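Local coordinates for leucine aminopeptidase 2 (Saccharomyces cerevisiae, PDB 2XQ0), which preferentially cleaves di- and tripeptides as a zinc-dependent aminopeptidase of the M1 family and shows low epoxide hydrolase activity in vitro, at residues D447-W451 against E452-Y456. Numbering follows the deposited sequence.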
loop_
_atom_site.group_PDB
_atom_site.type_symbol
_atom_site.label_atom_id
_atom_site.label_comp_id
_atom_site.label_asym_id
_atom_site.label_seq_id
_atom_site.Cartn_x
_atom_site.Cartn_y
_atom_site.Cartn_z
ATOM N N ASP A 447 -3.567 29.784 11.493
ATOM C CA ASP A 447 -4.975 30.092 11.751
ATOM C C ASP A 447 -5.728 30.471 10.470
ATOM O O ASP A 447 -6.957 30.447 10.434
ATOM C CB ASP A 447 -5.116 31.198 12.810
ATOM C CG ASP A 447 -4.851 30.696 14.230
ATOM O OD1 ASP A 447 -5.049 29.487 14.499
ATOM O OD2 ASP A 447 -4.451 31.518 15.083
ATOM N N SER A 448 -4.993 30.804 9.415
ATOM C CA SER A 448 -5.613 31.094 8.126
ATOM C C SER A 448 -5.946 29.824 7.340
ATOM O O SER A 448 -6.728 29.870 6.390
ATOM C CB SER A 448 -4.729 32.015 7.284
ATOM O OG SER A 448 -3.811 31.272 6.498
ATOM N N VAL A 449 -5.345 28.697 7.723
ATOM C CA VAL A 449 -5.647 27.415 7.087
ATOM C C VAL A 449 -7.091 27.027 7.390
ATOM O O VAL A 449 -7.487 26.974 8.552
ATOM C CB VAL A 449 -4.720 26.284 7.609
ATOM C CG1 VAL A 449 -5.189 24.920 7.095
ATOM C CG2 VAL A 449 -3.276 26.537 7.208
ATOM N N ASP A 450 -7.887 26.766 6.358
ATOM C CA ASP A 450 -9.262 26.326 6.584
ATOM C C ASP A 450 -9.260 24.857 7.040
ATOM O O ASP A 450 -9.525 23.946 6.246
ATOM C CB ASP A 450 -10.069 26.488 5.303
ATOM C CG ASP A 450 -11.551 26.190 5.490
ATOM O OD1 ASP A 450 -11.992 25.890 6.631
ATOM O OD2 ASP A 450 -12.275 26.265 4.473
ATOM N N TRP A 451 -8.966 24.637 8.317
ATOM C CA TRP A 451 -8.804 23.286 8.833
ATOM C C TRP A 451 -10.066 22.475 8.629
ATOM O O TRP A 451 -10.015 21.260 8.434
ATOM C CB TRP A 451 -8.390 23.315 10.304
ATOM C CG TRP A 451 -7.004 23.858 10.489
ATOM C CD1 TRP A 451 -6.664 25.067 11.018
ATOM C CD2 TRP A 451 -5.774 23.222 10.121
ATOM N NE1 TRP A 451 -5.298 25.221 11.012
ATOM C CE2 TRP A 451 -4.728 24.103 10.466
ATOM C CE3 TRP A 451 -5.453 21.995 9.528
ATOM C CZ2 TRP A 451 -3.388 23.793 10.249
ATOM C CZ3 TRP A 451 -4.126 21.692 9.316
ATOM C CH2 TRP A 451 -3.108 22.587 9.674
ATOM N N GLU A 452 -11.199 23.162 8.647
ATOM C CA GLU A 452 -12.497 22.508 8.531
ATOM C C GLU A 452 -12.697 21.887 7.161
ATOM O O GLU A 452 -13.217 20.780 7.042
ATOM C CB GLU A 452 -13.621 23.518 8.806
ATOM C CG GLU A 452 -14.220 23.418 10.194
ATOM C CD GLU A 452 -15.109 22.205 10.342
ATOM O OE1 GLU A 452 -15.483 21.619 9.308
ATOM O OE2 GLU A 452 -15.438 21.836 11.487
ATOM N N THR A 453 -12.287 22.605 6.124
ATOM C CA THR A 453 -12.439 22.108 4.768
ATOM C C THR A 453 -11.450 20.977 4.508
ATOM O O THR A 453 -11.825 19.921 3.995
ATOM C CB THR A 453 -12.261 23.233 3.734
ATOM O OG1 THR A 453 -13.352 24.146 3.855
ATOM C CG2 THR A 453 -12.250 22.677 2.326
ATOM N N TRP A 454 -10.195 21.195 4.883
ATOM C CA TRP A 454 -9.159 20.200 4.652
ATOM C C TRP A 454 -9.442 18.891 5.385
ATOM O O TRP A 454 -9.378 17.820 4.795
ATOM C CB TRP A 454 -7.786 20.735 5.060
ATOM C CG TRP A 454 -7.160 21.637 4.037
ATOM C CD1 TRP A 454 -7.071 22.998 4.091
ATOM C CD2 TRP A 454 -6.536 21.242 2.807
ATOM N NE1 TRP A 454 -6.426 23.474 2.973
ATOM C CE2 TRP A 454 -6.081 22.415 2.173
ATOM C CE3 TRP A 454 -6.305 20.007 2.190
ATOM C CZ2 TRP A 454 -5.420 22.394 0.949
ATOM C CZ3 TRP A 454 -5.646 19.986 0.984
ATOM C CH2 TRP A 454 -5.215 21.172 0.370
ATOM N N LEU A 455 -9.746 18.975 6.677
ATOM C CA LEU A 455 -9.890 17.766 7.475
ATOM C C LEU A 455 -11.256 17.064 7.388
ATOM O O LEU A 455 -11.323 15.827 7.387
ATOM C CB LEU A 455 -9.510 18.042 8.928
ATOM C CG LEU A 455 -8.069 18.486 9.171
ATOM C CD1 LEU A 455 -7.825 18.648 10.656
ATOM C CD2 LEU A 455 -7.067 17.508 8.582
ATOM N N TYR A 456 -12.342 17.821 7.309
ATOM C CA TYR A 456 -13.671 17.223 7.462
ATOM C C TYR A 456 -14.637 17.416 6.294
ATOM O O TYR A 456 -15.750 16.927 6.338
ATOM C CB TYR A 456 -14.323 17.682 8.775
ATOM C CG TYR A 456 -13.591 17.172 9.988
ATOM C CD1 TYR A 456 -13.809 15.889 10.453
ATOM C CD2 TYR A 456 -12.654 17.962 10.644
ATOM C CE1 TYR A 456 -13.120 15.402 11.550
ATOM C CE2 TYR A 456 -11.957 17.484 11.740
ATOM C CZ TYR A 456 -12.200 16.207 12.188
ATOM O OH TYR A 456 -11.520 15.722 13.277
HETATM O O HOH W 1 -6.564 26.671 3.537
HETATM O O HOH W 2 -11.825 26.080 9.552
#
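Asp450 is the N-cap residue of helix 451-456: its OD1 accepts the capping bond from Thr453 N, weak at 3.3 Å. CG lies anti to the backbone N (chi1 -174°), which brings the carboxylate over the first turn. A separate side-chain bond runs from Thr453 OG1 to Asp450 OD2, its modelled length of 2.5 Å doubtfully short. The two oxygens thus meet the amide and the hydroxyl of one residue, which would limit the rotation of the carboxylate. A water donates to Asp450 OD1 and accepts from Glu452 N, bridging to a first-turn amide.

Backbone bonds start the helix. Trp454 N reaches Asp450 O at 3.1 Å with a nearly straight N-H...O angle of 177°, and Leu455 N follows on Trp451 O at 2.9 Å. Before them Asp450 is the centre of an inverse gamma turn, closed by a weak bond from Trp451 N to Val449 O. A second water accepts from both Asp450 N and Trp454 NE1, lying in the indole plane at the ring edge.

Among apolar contacts, Val449 CG1 sits 3.4 Å above the Trp451 ring, over its centre, and also reaches Trp454 CD1 at 4.0 Å, crossing that side chain at about a right angle. Leu455 CD1 is 4.3 Å from Trp451 CE3.

This Asp N-cap after an inverse gamma turn joins helices 443-447 and 451-456, away from the annotated sites. Trp451 NE1 bonds to Leu446 O; Glu452 OE2 hydrogen-bonds Ser5 and salt-bridges Arg9 on helix 4-9. Trp451 and Leu455 pack against Leu432 of helix 428-438, while Val449 touches Ile403 of helix 388-403, and Trp454 and Leu455 its Leu396.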